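Side-chain contacts in putative ArsC family related protein (PDB 3GKX), which is of unknown function but, as an ArsC family member with a thioredoxin-like fold, may be a thiol-based reductase related to arsenate reductases: residues T32-I36 with V37-P41; T79-E82 with E83-I86; V101-E104 with R105-L108. One frame throughout, in Å; residues are numbered along the deposited sequence.

Interaction 1 of 3, residues T32-I36 with V37-P41; sequences TNRLI and VDDNP
Two N-H groups of Arg34, on NE and NH1, converge on the carbonyl oxygen of Asp39. NE lies 3.1 Å from Asp39 O and NH1 of the same guanidinium 3.3 Å from it; the oxygen lies close to the guanidinium plane, while the two nitrogens approach from the same face of the carbonyl. A further, weak bond runs from Arg34 NH1 to Asn40 O. The side chain reaches this far because it is stretched out, CG anti to the backbone N (chi1 173°) and extended on to NE. The Asp39 carboxylate, turned back over one face of the guanidinium, stacks on it with the two planes 10° apart. Asp39 OD2 is 3.5 Å from Arg34 NE, but it sits off the guanidinium plane, so the pair is held by electrostatic attraction and not by a hydrogen bond. Glu45, in helix 43-53, forms a second salt bridge with Arg34, through NH2. A backbone bond from Asp39 N to Leu35 O, 2.8 Å long, tightens the turn, supplemented by a C-H...O contact from Asn40 CA to Ile36 O. Packing is added at the margins, where Ile36 CG1 meets Pro41 CD at 3.9 Å and Leu35 CD1 lies against the Asp38 carboxylate. A single arginine thus ties the end of strand 32-35 to the loop leading into helix 43-53, and its charge is probably balanced by the two acidic groups.

Interaction 2 of 3, residues T79-E82 with E83-I86; sequences TMTE and EEQI
In Thr81, OG1 sits between the backbone N and the carbonyl carbon (chi1 65°), which turns it onto Glu84 N, 3.2 Å away. Glu84 answers in kind: its CG stands beside its own backbone N (chi1 -56°) and the chain then runs out, carrying OE1 back to Thr81 N at 3.0 Å. The bond from Thr81 N is nearly straight, though it reaches OE1 from above the carboxylate plane. The two side chains cross obliquely and closely, with Thr81 OG1 3.1 Å from Glu84 CG. Together these reciprocal bonds form a capping box, with Thr81 as the N-cap of helix 82-89, and they occupy two N-H groups at a helix start. The first helical backbone bonds follow, Gln85 N to Thr81 O and Ile86 N to Glu82 O. Beside the box, Met80, present as selenomethionine, folds over Gln85 so that its methyl CE touches Gln85 CG at 3.6 Å, while Gln85 NE2 bonds to the carbonyl of Leu77. Further round the helix Glu82 and Ile86 run side by side, Ile86 CD1 packing 3.7 Å from Glu82 CG. The Glu82 carboxylate forms a salt bridge with Lys58 of the second subunit, and Glu83 pairs with Lys47 of its own chain.

Interaction 3 of 3, residues V101-E104 with R105-L108; sequences VVTE and RFVL
Thr103 and Phe106 make the close part of this contact. The threonine hydroxyl donates to Phe106 O, with OG1 3.0 Å away in the carbonyl plane and on a lone pair, and Thr103 N reaches the same oxygen at 2.9 Å, nearly in line with the C=O bond. One carbonyl is therefore held by a backbone and a side-chain donor from the same residue. The Phe106 ring is folded back by its first torsion, chi1 51°, which sets CG between its own backbone N and carbonyl carbon. Thr103 OG1 then stands over the centre of one ring face, 3.4 Å above the plane, with its proton committed to the carbonyl.

Next to this, the strand pairing is regular. Val101 and Leu108 form a hydrogen-bonded antiparallel pair, with Leu108 N 2.8 Å from Val101 O, and their side chains face Trp116 of helix 113-116. Val102 and Val107, a non-hydrogen-bonded pair, lie side by side on the other face, where both meet Trp49 of helix 43-53; between them the touch is lighter, Val102 CG1 lying 4.2 Å from Val107 CG2.

Looser still is the exposed end of the loop. Glu104 and Arg105 extend away from the strands, and their opposite charges do not meet: Glu104 OE1 is 6.0 Å from Arg105 NE. Their backbone angles approximate a type I turn. A tight turn of this kind, with Glu104 and Arg105 at its centre, closes the beta hairpin of strands 100-102 and 107-109, consistent with the C-terminal beta hairpin of a thioredoxin-like fold.

Overall arrangement
Interactions 1 and 3 serve the same mixed sheet, at edge strand 32-35 and at the hairpin whose strand 107-109 forms the other edge within this chain, with centres about 15 Å apart and nearest atoms about 7 Å apart. Helix 43-53 packs against residues of all three contacts: Trp49 touches residues of interactions 1 and 3, while Leu46 touches Pro41 of interaction 1 and Ile86 of interaction 2. Interaction 2 lies about 22 Å, centre to centre, from each of the others and is the one that meets the second subunit. The side chain of Ile36 comes close to, but does not contact, Cys14 and Cys17, which may form a thioredoxin-type CxxC motif.

Interaction 1 of 3, residues T32-I36 with V37-P41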
loop_
_atom_site.group_PDB
_atom_site.type_symbol
_atom_site.label_atom_id
_atom_site.label_comp_id
_atom_site.label_asym_id
_atom_site.label_seq_id
_atom_site.Cartn_x
_atom_site.Cartn_y
_atom_site.Cartn_z
ATOM N N THR B 32 -15.082 -3.537 -18.750
ATOM C CA THR B 32 -14.455 -3.421 -20.039
ATOM C C THR B 32 -13.193 -4.269 -19.965
ATOM O O THR B 32 -12.362 -4.059 -19.068
ATOM C CB THR B 32 -14.081 -1.976 -20.294
ATOM O OG1 THR B 32 -15.250 -1.144 -20.165
ATOM C CG2 THR B 32 -13.455 -1.819 -21.680
ATOM N N ASN B 33 -13.076 -5.249 -20.867
ATOM C CA ASN B 33 -11.895 -6.129 -20.960
ATOM C C ASN B 33 -10.696 -5.342 -21.482
ATOM O O ASN B 33 -10.859 -4.295 -22.139
ATOM C CB ASN B 33 -12.188 -7.364 -21.832
ATOM C CG ASN B 33 -11.258 -8.563 -21.528
ATOM O OD1 ASN B 33 -11.264 -9.126 -20.426
ATOM N ND2 ASN B 33 -10.480 -8.973 -22.532
ATOM N N ARG B 34 -9.500 -5.806 -21.105
ATOM C CA ARG B 34 -8.216 -5.281 -21.588
ATOM C C ARG B 34 -7.122 -6.306 -21.269
ATOM O O ARG B 34 -7.014 -6.820 -20.137
ATOM C CB ARG B 34 -7.902 -3.893 -21.013
ATOM C CG ARG B 34 -6.511 -3.335 -21.340
ATOM C CD ARG B 34 -6.331 -1.872 -20.884
ATOM N NE ARG B 34 -4.918 -1.464 -20.885
ATOM C CZ ARG B 34 -4.471 -0.250 -20.571
ATOM N NH1 ARG B 34 -3.172 -0.017 -20.614
ATOM N NH2 ARG B 34 -5.307 0.736 -20.215
ATOM N N LEU B 35 -6.330 -6.606 -22.296
ATOM C CA LEU B 35 -5.263 -7.584 -22.249
ATOM C C LEU B 35 -4.018 -6.867 -21.756
ATOM O O LEU B 35 -3.429 -6.029 -22.476
ATOM C CB LEU B 35 -5.013 -8.170 -23.645
ATOM C CG LEU B 35 -6.199 -8.685 -24.477
ATOM C CD1 LEU B 35 -5.925 -8.563 -26.004
ATOM C CD2 LEU B 35 -6.637 -10.122 -24.092
ATOM N N ILE B 36 -3.620 -7.200 -20.526
ATOM C CA ILE B 36 -2.483 -6.573 -19.860
ATOM C C ILE B 36 -1.148 -6.701 -20.626
ATOM O O ILE B 36 -0.255 -5.872 -20.459
ATOM C CB ILE B 36 -2.336 -7.135 -18.433
ATOM C CG1 ILE B 36 -1.740 -6.096 -17.482
ATOM C CG2 ILE B 36 -1.561 -8.486 -18.415
ATOM C CD1 ILE B 36 -1.887 -6.514 -16.021
ATOM N N VAL B 37 -1.005 -7.735 -21.457
ATOM C CA VAL B 37 0.233 -7.923 -22.192
ATOM C C VAL B 37 0.238 -7.194 -23.542
ATOM O O VAL B 37 1.171 -6.449 -23.821
ATOM C CB VAL B 37 0.597 -9.424 -22.327
ATOM C CG1 VAL B 37 1.861 -9.603 -23.152
ATOM C CG2 VAL B 37 0.783 -10.027 -20.930
ATOM N N ASP B 38 -0.790 -7.398 -24.364
ATOM C CA ASP B 38 -0.934 -6.674 -25.640
ATOM C C ASP B 38 -1.067 -5.167 -25.444
ATOM O O ASP B 38 -0.482 -4.381 -26.171
ATOM C CB ASP B 38 -2.138 -7.179 -26.434
ATOM C CG ASP B 38 -2.047 -8.666 -26.777
ATOM O OD1 ASP B 38 -2.048 -9.503 -25.843
ATOM O OD2 ASP B 38 -2.005 -9.003 -27.986
ATOM N N ASP B 39 -1.837 -4.757 -24.459
ATOM C CA ASP B 39 -2.002 -3.338 -24.220
ATOM C C ASP B 39 -1.581 -3.039 -22.772
ATOM O O ASP B 39 -2.403 -2.948 -21.855
ATOM C CB ASP B 39 -3.431 -2.897 -24.568
ATOM C CG ASP B 39 -3.672 -1.414 -24.321
ATOM O OD1 ASP B 39 -2.694 -0.652 -24.121
ATOM O OD2 ASP B 39 -4.858 -1.012 -24.305
ATOM N N ASN B 40 -0.268 -2.908 -22.599
ATOM C CA ASN B 40 0.340 -2.888 -21.284
ATOM C C ASN B 40 0.164 -1.527 -20.617
ATOM O O ASN B 40 -0.008 -0.540 -21.323
ATOM C CB ASN B 40 1.800 -3.373 -21.335
ATOM C CG ASN B 40 2.629 -2.706 -22.423
ATOM O OD1 ASN B 40 2.404 -2.875 -23.646
ATOM N ND2 ASN B 40 3.649 -1.990 -21.986
ATOM N N PRO B 41 0.084 -1.488 -19.262
ATOM C CA PRO B 41 -0.006 -0.206 -18.565
ATOM C C PRO B 41 1.156 0.733 -18.922
ATOM O O PRO B 41 2.316 0.276 -19.078
ATOM C CB PRO B 41 0.061 -0.587 -17.059
ATOM C CG PRO B 41 -0.257 -2.056 -16.974
ATOM C CD PRO B 41 -0.343 -2.614 -18.412
#

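Interaction 2 of 3, residues T79-E82 with E83-I86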
loop_
_atom_site.group_PDB
_atom_site.type_symbol
_atom_site.label_atom_id
_atom_site.label_comp_id
_atom_site.label_asym_id
_atom_site.label_seq_id
_atom_site.Cartn_x
_atom_site.Cartn_y
_atom_site.Cartn_z
ATOM N N THR B 79 16.669 -1.939 -4.224
ATOM C CA THR B 79 17.613 -0.985 -4.831
ATOM C C THR B 79 17.048 -0.006 -5.901
ATOM O O THR B 79 17.741 0.931 -6.351
ATOM C CB THR B 79 18.842 -1.764 -5.390
ATOM O OG1 THR B 79 18.511 -2.355 -6.646
ATOM C CG2 THR B 79 19.229 -2.853 -4.432
HETATM N N MSE B 80 15.788 -0.220 -6.274
HETATM C CA MSE B 80 15.083 0.669 -7.182
HETATM C C MSE B 80 14.124 1.610 -6.476
HETATM O O MSE B 80 13.429 1.240 -5.514
HETATM C CB MSE B 80 14.306 -0.135 -8.206
HETATM C CG MSE B 80 15.124 -1.274 -8.793
HETATM SE SE MSE B 80 14.323 -1.801 -10.468
HETATM C CE MSE B 80 12.749 -2.750 -9.877
ATOM N N THR B 81 14.077 2.833 -6.983
ATOM C CA THR B 81 13.178 3.822 -6.459
ATOM C C THR B 81 11.824 3.556 -7.111
ATOM O O THR B 81 11.740 2.853 -8.127
ATOM C CB THR B 81 13.680 5.235 -6.812
ATOM O OG1 THR B 81 13.635 5.402 -8.240
ATOM C CG2 THR B 81 15.133 5.461 -6.311
ATOM N N GLU B 82 10.779 4.124 -6.523
ATOM C CA GLU B 82 9.433 4.064 -7.071
ATOM C C GLU B 82 9.433 4.536 -8.523
ATOM O O GLU B 82 8.886 3.838 -9.374
ATOM C CB GLU B 82 8.475 4.930 -6.248
ATOM C CG GLU B 82 7.033 4.848 -6.698
ATOM C CD GLU B 82 6.133 5.907 -6.044
ATOM O OE1 GLU B 82 6.084 5.991 -4.800
ATOM O OE2 GLU B 82 5.489 6.668 -6.792
ATOM N N GLU B 83 9.995 5.722 -8.794
ATOM C CA GLU B 83 10.167 6.206 -10.179
ATOM C C GLU B 83 10.731 5.089 -11.078
ATOM O O GLU B 83 10.110 4.747 -12.083
ATOM C CB GLU B 83 11.081 7.442 -10.286
ATOM C CG GLU B 83 10.490 8.783 -9.809
ATOM C CD GLU B 83 9.159 9.190 -10.494
ATOM O OE1 GLU B 83 9.025 9.048 -11.746
ATOM O OE2 GLU B 83 8.245 9.683 -9.771
ATOM N N GLU B 84 11.865 4.504 -10.694
ATOM C CA GLU B 84 12.480 3.426 -11.497
ATOM C C GLU B 84 11.604 2.165 -11.641
ATOM O O GLU B 84 11.441 1.635 -12.751
ATOM C CB GLU B 84 13.864 3.071 -10.984
ATOM C CG GLU B 84 14.803 4.265 -10.928
ATOM C CD GLU B 84 16.078 3.974 -10.164
ATOM O OE1 GLU B 84 16.065 3.088 -9.278
ATOM O OE2 GLU B 84 17.118 4.623 -10.468
ATOM N N GLN B 85 11.057 1.686 -10.522
ATOM C CA GLN B 85 10.090 0.581 -10.537
ATOM C C GLN B 85 8.887 0.840 -11.467
ATOM O O GLN B 85 8.491 -0.042 -12.207
ATOM C CB GLN B 85 9.583 0.290 -9.124
ATOM C CG GLN B 85 10.567 -0.458 -8.235
ATOM C CD GLN B 85 10.189 -0.362 -6.783
ATOM O OE1 GLN B 85 9.130 0.151 -6.454
ATOM N NE2 GLN B 85 11.058 -0.841 -5.900
ATOM N N ILE B 86 8.308 2.045 -11.423
ATOM C CA ILE B 86 7.177 2.371 -12.304
ATOM C C ILE B 86 7.603 2.436 -13.779
ATOM O O ILE B 86 6.917 1.867 -14.638
ATOM C CB ILE B 86 6.432 3.658 -11.869
ATOM C CG1 ILE B 86 5.824 3.481 -10.464
ATOM C CG2 ILE B 86 5.410 4.050 -12.913
ATOM C CD1 ILE B 86 5.167 4.757 -9.864
#

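Interaction 3 of 3, residues V101-E104 with R105-L108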
loop_
_atom_site.group_PDB
_atom_site.type_symbol
_atom_site.label_atom_id
_atom_site.label_comp_id
_atom_site.label_asym_id
_atom_site.label_seq_id
_atom_site.Cartn_x
_atom_site.Cartn_y
_atom_site.Cartn_z
ATOM N N VAL B 101 -8.057 -4.625 -11.618
ATOM C CA VAL B 101 -9.331 -3.954 -11.888
ATOM C C VAL B 101 -9.173 -2.493 -11.461
ATOM O O VAL B 101 -8.647 -2.206 -10.392
ATOM C CB VAL B 101 -10.526 -4.612 -11.157
ATOM C CG1 VAL B 101 -11.843 -3.903 -11.497
ATOM C CG2 VAL B 101 -10.656 -6.027 -11.556
ATOM N N VAL B 102 -9.603 -1.583 -12.319
ATOM C CA VAL B 102 -9.450 -0.149 -12.113
ATOM C C VAL B 102 -10.876 0.426 -12.134
ATOM O O VAL B 102 -11.637 0.164 -13.082
ATOM C CB VAL B 102 -8.601 0.467 -13.270
ATOM C CG1 VAL B 102 -8.494 1.982 -13.176
ATOM C CG2 VAL B 102 -7.240 -0.167 -13.316
ATOM N N THR B 103 -11.250 1.157 -11.080
ATOM C CA THR B 103 -12.476 1.974 -11.070
ATOM C C THR B 103 -12.065 3.351 -10.568
ATOM O O THR B 103 -10.913 3.537 -10.190
ATOM C CB THR B 103 -13.564 1.427 -10.119
ATOM O OG1 THR B 103 -13.078 1.517 -8.786
ATOM C CG2 THR B 103 -13.869 -0.072 -10.395
ATOM N N GLU B 104 -13.003 4.303 -10.582
ATOM C CA GLU B 104 -12.764 5.678 -10.163
ATOM C C GLU B 104 -12.254 5.783 -8.723
ATOM O O GLU B 104 -11.390 6.570 -8.431
ATOM C CB GLU B 104 -14.070 6.489 -10.284
ATOM C CG GLU B 104 -13.866 7.950 -10.716
ATOM C CD GLU B 104 -14.978 8.876 -10.239
ATOM O OE1 GLU B 104 -15.924 8.393 -9.597
ATOM O OE2 GLU B 104 -14.924 10.098 -10.498
ATOM N N ARG B 105 -12.817 4.999 -7.819
ATOM C CA ARG B 105 -12.466 5.102 -6.407
ATOM C C ARG B 105 -11.373 4.132 -5.964
ATOM O O ARG B 105 -10.674 4.424 -4.999
ATOM C CB ARG B 105 -13.700 4.869 -5.535
ATOM C CG ARG B 105 -14.448 6.137 -5.209
ATOM C CD ARG B 105 -15.652 5.885 -4.293
ATOM N NE ARG B 105 -16.124 7.142 -3.759
ATOM C CZ ARG B 105 -17.220 7.290 -3.030
ATOM N NH1 ARG B 105 -17.986 6.247 -2.748
ATOM N NH2 ARG B 105 -17.566 8.498 -2.589
ATOM N N PHE B 106 -11.225 2.982 -6.631
ATOM C CA PHE B 106 -10.199 1.989 -6.195
ATOM C C PHE B 106 -9.597 1.129 -7.301
ATOM O O PHE B 106 -10.199 0.977 -8.341
ATOM C CB PHE B 106 -10.735 1.089 -5.088
ATOM C CG PHE B 106 -12.037 0.479 -5.413
ATOM C CD1 PHE B 106 -12.089 -0.731 -6.086
ATOM C CD2 PHE B 106 -13.204 1.140 -5.103
ATOM C CE1 PHE B 106 -13.317 -1.273 -6.438
ATOM C CE2 PHE B 106 -14.422 0.611 -5.417
ATOM C CZ PHE B 106 -14.490 -0.595 -6.088
ATOM N N VAL B 107 -8.410 0.573 -7.045
ATOM C CA VAL B 107 -7.769 -0.354 -7.929
ATOM C C VAL B 107 -7.480 -1.619 -7.162
ATOM O O VAL B 107 -6.847 -1.572 -6.103
ATOM C CB VAL B 107 -6.436 0.231 -8.515
ATOM C CG1 VAL B 107 -5.589 -0.889 -9.267
ATOM C CG2 VAL B 107 -6.715 1.473 -9.421
ATOM N N LEU B 108 -7.895 -2.761 -7.710
ATOM C CA LEU B 108 -7.586 -4.060 -7.114
ATOM C C LEU B 108 -6.488 -4.806 -7.882
ATOM O O LEU B 108 -6.443 -4.806 -9.124
ATOM C CB LEU B 108 -8.850 -4.934 -7.033
ATOM C CG LEU B 108 -10.138 -4.242 -6.581
ATOM C CD1 LEU B 108 -11.332 -5.075 -6.926
ATOM C CD2 LEU B 108 -10.091 -3.909 -5.060
#